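Local coordinates for mannose-specific lectin 3 chain 2 (Crocus vernus, PDB 3MEZ), which probably binds mannose as the domain 2 chain of a heterotetrameric lectin that, as a whole, probably agglutinates trypsin-treated rabbit erythrocytes weakly, at residues Cys59-Ile71 and Val81-Leu93. Residues are numbered along the deposited sequence; the frame is centred on the assembly and turned at random.
Sequences CFMRLGHSGELDI and VSNTVGQEGDYVL. Unlike the reference sequence in segment 59-71: Glu68 (reference Gln).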
loop_
_atom_site.group_PDB
_atom_site.type_symbol
_atom_site.label_atom_id
_atom_site.label_comp_id
_atom_site.label_asym_id
_atom_site.label_seq_id
_atom_site.Cartn_x
_atom_site.Cartn_y
_atom_site.Cartn_z
ATOM N N CYS B 59 -3.049 9.280 -11.587
ATOM C CA CYS B 59 -1.668 8.840 -11.771
ATOM C C CYS B 59 -1.051 8.229 -10.533
ATOM O O CYS B 59 -1.407 8.586 -9.455
ATOM C CB CYS B 59 -0.778 9.983 -12.255
ATOM S SG CYS B 59 -1.266 10.587 -13.781
ATOM N N PHE B 60 -0.174 7.272 -10.740
ATOM C CA PHE B 60 0.586 6.657 -9.683
ATOM C C PHE B 60 2.053 6.526 -10.036
ATOM O O PHE B 60 2.391 6.351 -11.159
ATOM C CB PHE B 60 -0.002 5.311 -9.213
ATOM C CG PHE B 60 0.094 4.187 -10.193
ATOM C CD1 PHE B 60 -0.859 4.028 -11.157
ATOM C CD2 PHE B 60 1.086 3.257 -10.111
ATOM C CE1 PHE B 60 -0.813 3.015 -12.013
ATOM C CE2 PHE B 60 1.132 2.242 -10.979
ATOM C CZ PHE B 60 0.164 2.119 -11.946
ATOM N N MET B 61 2.887 6.589 -9.026
ATOM C CA MET B 61 4.289 6.313 -9.133
ATOM C C MET B 61 4.670 4.953 -8.542
ATOM O O MET B 61 4.162 4.552 -7.555
ATOM C CB MET B 61 5.103 7.400 -8.479
ATOM C CG MET B 61 6.450 7.464 -8.994
ATOM S SD MET B 61 7.497 6.528 -7.960
ATOM C CE MET B 61 7.850 7.699 -6.713
ATOM N N ARG B 62 5.545 4.257 -9.238
ATOM C CA ARG B 62 5.963 2.943 -8.866
ATOM C C ARG B 62 7.451 2.758 -9.059
ATOM O O ARG B 62 7.963 3.075 -10.068
ATOM C CB ARG B 62 5.203 1.878 -9.673
ATOM C CG ARG B 62 5.656 0.458 -9.455
ATOM C CD ARG B 62 4.894 -0.599 -10.275
ATOM N NE ARG B 62 5.319 -1.976 -10.080
ATOM C CZ ARG B 62 6.343 -2.553 -10.690
ATOM N NH1 ARG B 62 7.058 -1.891 -11.538
ATOM N NH2 ARG B 62 6.646 -3.794 -10.468
ATOM N N LEU B 63 8.091 2.175 -8.072
ATOM C CA LEU B 63 9.466 1.788 -8.168
ATOM C C LEU B 63 9.511 0.328 -8.579
ATOM O O LEU B 63 8.962 -0.528 -7.945
ATOM C CB LEU B 63 10.192 2.003 -6.843
ATOM C CG LEU B 63 11.629 1.507 -6.707
ATOM C CD1 LEU B 63 12.503 2.165 -7.694
ATOM C CD2 LEU B 63 12.201 1.692 -5.312
ATOM N N GLY B 64 10.177 0.102 -9.692
ATOM C CA GLY B 64 10.289 -1.190 -10.294
ATOM C C GLY B 64 11.420 -2.062 -9.797
ATOM O O GLY B 64 12.177 -1.665 -8.990
ATOM N N HIS B 65 11.515 -3.246 -10.369
ATOM C CA HIS B 65 12.523 -4.211 -10.006
ATOM C C HIS B 65 13.770 -4.206 -10.905
ATOM O O HIS B 65 14.504 -5.144 -10.949
ATOM C CB HIS B 65 11.955 -5.585 -9.818
ATOM C CG HIS B 65 11.178 -5.744 -8.555
ATOM N ND1 HIS B 65 9.855 -5.408 -8.458
ATOM C CD2 HIS B 65 11.522 -6.233 -7.354
ATOM C CE1 HIS B 65 9.428 -5.664 -7.246
ATOM N NE2 HIS B 65 10.422 -6.160 -6.559
ATOM N N SER B 66 13.937 -3.129 -11.642
ATOM C CA SER B 66 15.183 -2.755 -12.270
ATOM C C SER B 66 15.632 -1.338 -11.852
ATOM O O SER B 66 16.446 -0.718 -12.496
ATOM C CB SER B 66 15.098 -2.876 -13.795
ATOM O OG SER B 66 14.856 -4.190 -14.213
ATOM N N GLY B 67 15.063 -0.831 -10.773
ATOM C CA GLY B 67 15.385 0.485 -10.301
ATOM C C GLY B 67 14.707 1.639 -11.015
ATOM O O GLY B 67 14.965 2.744 -10.714
ATOM N N GLU B 68 13.842 1.359 -11.967
ATOM C CA GLU B 68 13.125 2.391 -12.694
ATOM C C GLU B 68 12.005 3.033 -11.896
ATOM O O GLU B 68 11.340 2.353 -11.222
ATOM C CB GLU B 68 12.582 1.830 -14.030
ATOM C CG GLU B 68 11.288 1.024 -13.988
ATOM C CD GLU B 68 11.459 -0.420 -13.553
ATOM O OE1 GLU B 68 10.767 -1.316 -14.026
ATOM O OE2 GLU B 68 12.266 -0.665 -12.708
ATOM N N LEU B 69 11.796 4.328 -12.032
ATOM C CA LEU B 69 10.631 5.007 -11.500
ATOM C C LEU B 69 9.705 5.464 -12.606
ATOM O O LEU B 69 10.056 6.329 -13.345
ATOM C CB LEU B 69 11.028 6.265 -10.769
ATOM C CG LEU B 69 11.612 6.389 -9.395
ATOM C CD1 LEU B 69 11.724 7.865 -9.068
ATOM C CD2 LEU B 69 10.760 5.712 -8.405
ATOM N N ASP B 70 8.513 4.897 -12.656
ATOM C CA ASP B 70 7.484 5.212 -13.625
ATOM C C ASP B 70 6.335 5.986 -13.000
ATOM O O ASP B 70 5.904 5.645 -11.957
ATOM C CB ASP B 70 6.893 3.935 -14.240
ATOM C CG ASP B 70 7.928 3.032 -14.866
ATOM O OD1 ASP B 70 8.652 3.485 -15.709
ATOM O OD2 ASP B 70 8.022 1.879 -14.503
ATOM N N ILE B 71 5.876 7.021 -13.668
ATOM C CA ILE B 71 4.620 7.636 -13.390
ATOM C C ILE B 71 3.615 7.164 -14.440
ATOM O O ILE B 71 3.791 7.355 -15.603
ATOM C CB ILE B 71 4.664 9.155 -13.388
ATOM C CG1 ILE B 71 5.700 9.655 -12.419
ATOM C CG2 ILE B 71 3.377 9.681 -13.029
ATOM C CD1 ILE B 71 5.913 11.077 -12.456
ATOM N N VAL B 81 9.273 8.240 -17.190
ATOM C CA VAL B 81 10.098 7.227 -16.629
ATOM C C VAL B 81 11.520 7.730 -16.432
ATOM O O VAL B 81 12.015 8.499 -17.208
ATOM C CB VAL B 81 10.136 5.970 -17.467
ATOM C CG1 VAL B 81 10.801 4.904 -16.736
ATOM C CG2 VAL B 81 8.802 5.530 -17.813
ATOM N N SER B 82 12.162 7.281 -15.380
ATOM C CA SER B 82 13.545 7.577 -15.173
ATOM C C SER B 82 14.398 6.729 -16.118
ATOM O O SER B 82 13.916 5.792 -16.710
ATOM C CB SER B 82 13.912 7.407 -13.710
ATOM O OG SER B 82 13.888 6.091 -13.342
ATOM N N ASN B 83 15.662 7.082 -16.273
ATOM C CA ASN B 83 16.482 6.432 -17.274
ATOM C C ASN B 83 17.143 5.151 -16.803
ATOM O O ASN B 83 17.831 4.523 -17.532
ATOM C CB ASN B 83 17.478 7.391 -17.915
ATOM C CG ASN B 83 18.469 7.925 -16.949
ATOM O OD1 ASN B 83 18.480 7.575 -15.806
ATOM N ND2 ASN B 83 19.325 8.777 -17.428
ATOM N N THR B 84 16.893 4.774 -15.567
ATOM C CA THR B 84 17.539 3.633 -14.981
ATOM C C THR B 84 17.099 2.304 -15.429
ATOM O O THR B 84 15.957 2.088 -15.662
ATOM C CB THR B 84 17.390 3.531 -13.456
ATOM O OG1 THR B 84 17.166 2.169 -13.136
ATOM C CG2 THR B 84 16.249 4.310 -12.908
ATOM N N VAL B 85 18.035 1.389 -15.523
ATOM C CA VAL B 85 17.674 0.012 -15.580
ATOM C C VAL B 85 18.780 -0.961 -15.307
ATOM O O VAL B 85 19.446 -1.420 -16.220
ATOM C CB VAL B 85 17.009 -0.299 -16.857
ATOM C CG1 VAL B 85 15.512 -0.492 -16.611
ATOM C CG2 VAL B 85 17.242 0.816 -17.798
ATOM N N GLY B 86 18.920 -1.279 -14.037
ATOM C CA GLY B 86 19.886 -2.202 -13.534
ATOM C C GLY B 86 19.449 -3.630 -13.599
ATOM O O GLY B 86 18.533 -3.973 -14.242
ATOM N N GLN B 87 20.174 -4.468 -12.917
ATOM C CA GLN B 87 19.929 -5.886 -12.899
ATOM C C GLN B 87 18.627 -6.192 -12.127
ATOM O O GLN B 87 18.283 -5.501 -11.207
ATOM C CB GLN B 87 21.159 -6.537 -12.272
ATOM C CG GLN B 87 21.081 -7.985 -11.961
ATOM C CD GLN B 87 22.130 -8.448 -10.963
ATOM O OE1 GLN B 87 23.018 -7.705 -10.572
ATOM N NE2 GLN B 87 22.033 -9.693 -10.559
ATOM N N GLU B 88 17.920 -7.236 -12.516
ATOM C CA GLU B 88 16.691 -7.570 -11.864
ATOM C C GLU B 88 16.900 -7.882 -10.411
ATOM O O GLU B 88 17.763 -8.619 -10.068
ATOM C CB GLU B 88 15.994 -8.764 -12.519
ATOM C CG GLU B 88 14.646 -9.042 -11.904
ATOM C CD GLU B 88 14.131 -10.470 -12.071
ATOM O OE1 GLU B 88 14.914 -11.413 -11.989
ATOM O OE2 GLU B 88 12.934 -10.658 -12.273
ATOM N N GLY B 89 16.054 -7.320 -9.576
ATOM C CA GLY B 89 16.152 -7.501 -8.164
ATOM C C GLY B 89 15.333 -6.459 -7.430
ATOM O O GLY B 89 14.479 -5.875 -7.997
ATOM N N ASP B 90 15.661 -6.252 -6.172
ATOM C CA ASP B 90 14.947 -5.362 -5.283
ATOM C C ASP B 90 15.713 -4.055 -5.066
ATOM O O ASP B 90 16.861 -4.067 -4.801
ATOM C CB ASP B 90 14.666 -6.054 -3.968
ATOM C CG ASP B 90 13.843 -7.310 -4.127
ATOM O OD1 ASP B 90 13.059 -7.413 -5.028
ATOM O OD2 ASP B 90 14.007 -8.178 -3.327
ATOM N N TYR B 91 15.019 -2.953 -5.210
ATOM C CA TYR B 91 15.589 -1.626 -5.175
ATOM C C TYR B 91 14.929 -0.748 -4.101
ATOM O O TYR B 91 13.899 -1.071 -3.579
ATOM C CB TYR B 91 15.514 -0.951 -6.525
ATOM C CG TYR B 91 16.398 -1.530 -7.598
ATOM C CD1 TYR B 91 16.115 -2.736 -8.165
ATOM C CD2 TYR B 91 17.527 -0.860 -8.032
ATOM C CE1 TYR B 91 16.903 -3.247 -9.150
ATOM C CE2 TYR B 91 18.288 -1.355 -8.969
ATOM C CZ TYR B 91 18.001 -2.556 -9.521
ATOM O OH TYR B 91 18.775 -3.055 -10.475
ATOM N N VAL B 92 15.595 0.324 -3.745
ATOM C CA VAL B 92 15.091 1.205 -2.768
ATOM C C VAL B 92 15.270 2.654 -3.217
ATOM O O VAL B 92 16.248 2.995 -3.770
ATOM C CB VAL B 92 15.738 0.843 -1.433
ATOM C CG1 VAL B 92 16.905 1.687 -1.134
ATOM C CG2 VAL B 92 14.794 0.756 -0.418
ATOM N N LEU B 93 14.244 3.447 -3.038
ATOM C CA LEU B 93 14.268 4.879 -3.261
ATOM C C LEU B 93 14.289 5.508 -1.876
ATOM O O LEU B 93 13.378 5.319 -1.114
ATOM C CB LEU B 93 13.021 5.332 -3.970
ATOM C CG LEU B 93 12.783 6.625 -4.764
ATOM C CD1 LEU B 93 11.481 7.347 -4.518
ATOM C CD2 LEU B 93 13.912 7.565 -4.787
#
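Tyr91 lays one ring face over the turn at Ser66-Gly67, which closes the beta hairpin 60-71 of this bulb-type lectin domain. The fold is a beta-prism II of three antiparallel sheets, and the segment 81-93 wraps around the hairpin end on its way from one sheet to the next. Gly67 CA sits 3.6 Å from the Tyr91 ring centroid, 19° off the normal, in a CH-pi contact. With CG beside the backbone N, the Tyr91 ring is carried over the Ser66-Gly67 peptide. Tyr91 OH donates to Gln87 O at 2.6 Å, which ties the ring to its own loop. Around the turn, Gly89 N donates a hydrogen bond to His65 O and Gly86 N one to Ser66 O, both at 3.0 Å. On the interior side, Leu63 CD2 lies 4.0 Å from Leu93 CB. Leu69 CD2 approaches Leu93 CG, and Leu9 of strand 8-10 packs against both Leu63 and Leu93. Trp105 of the chain 1 subunit packs on Leu69 and Ser82. Ser82 turns its OG between its backbone N and carbonyl carbon (chi1 70°), facing the hairpin. There Leu69 N donates to Ser82 OG at 3.0 Å, nearly straight at 174°, while Ser82 N returns a hydrogen bond to Leu69 O.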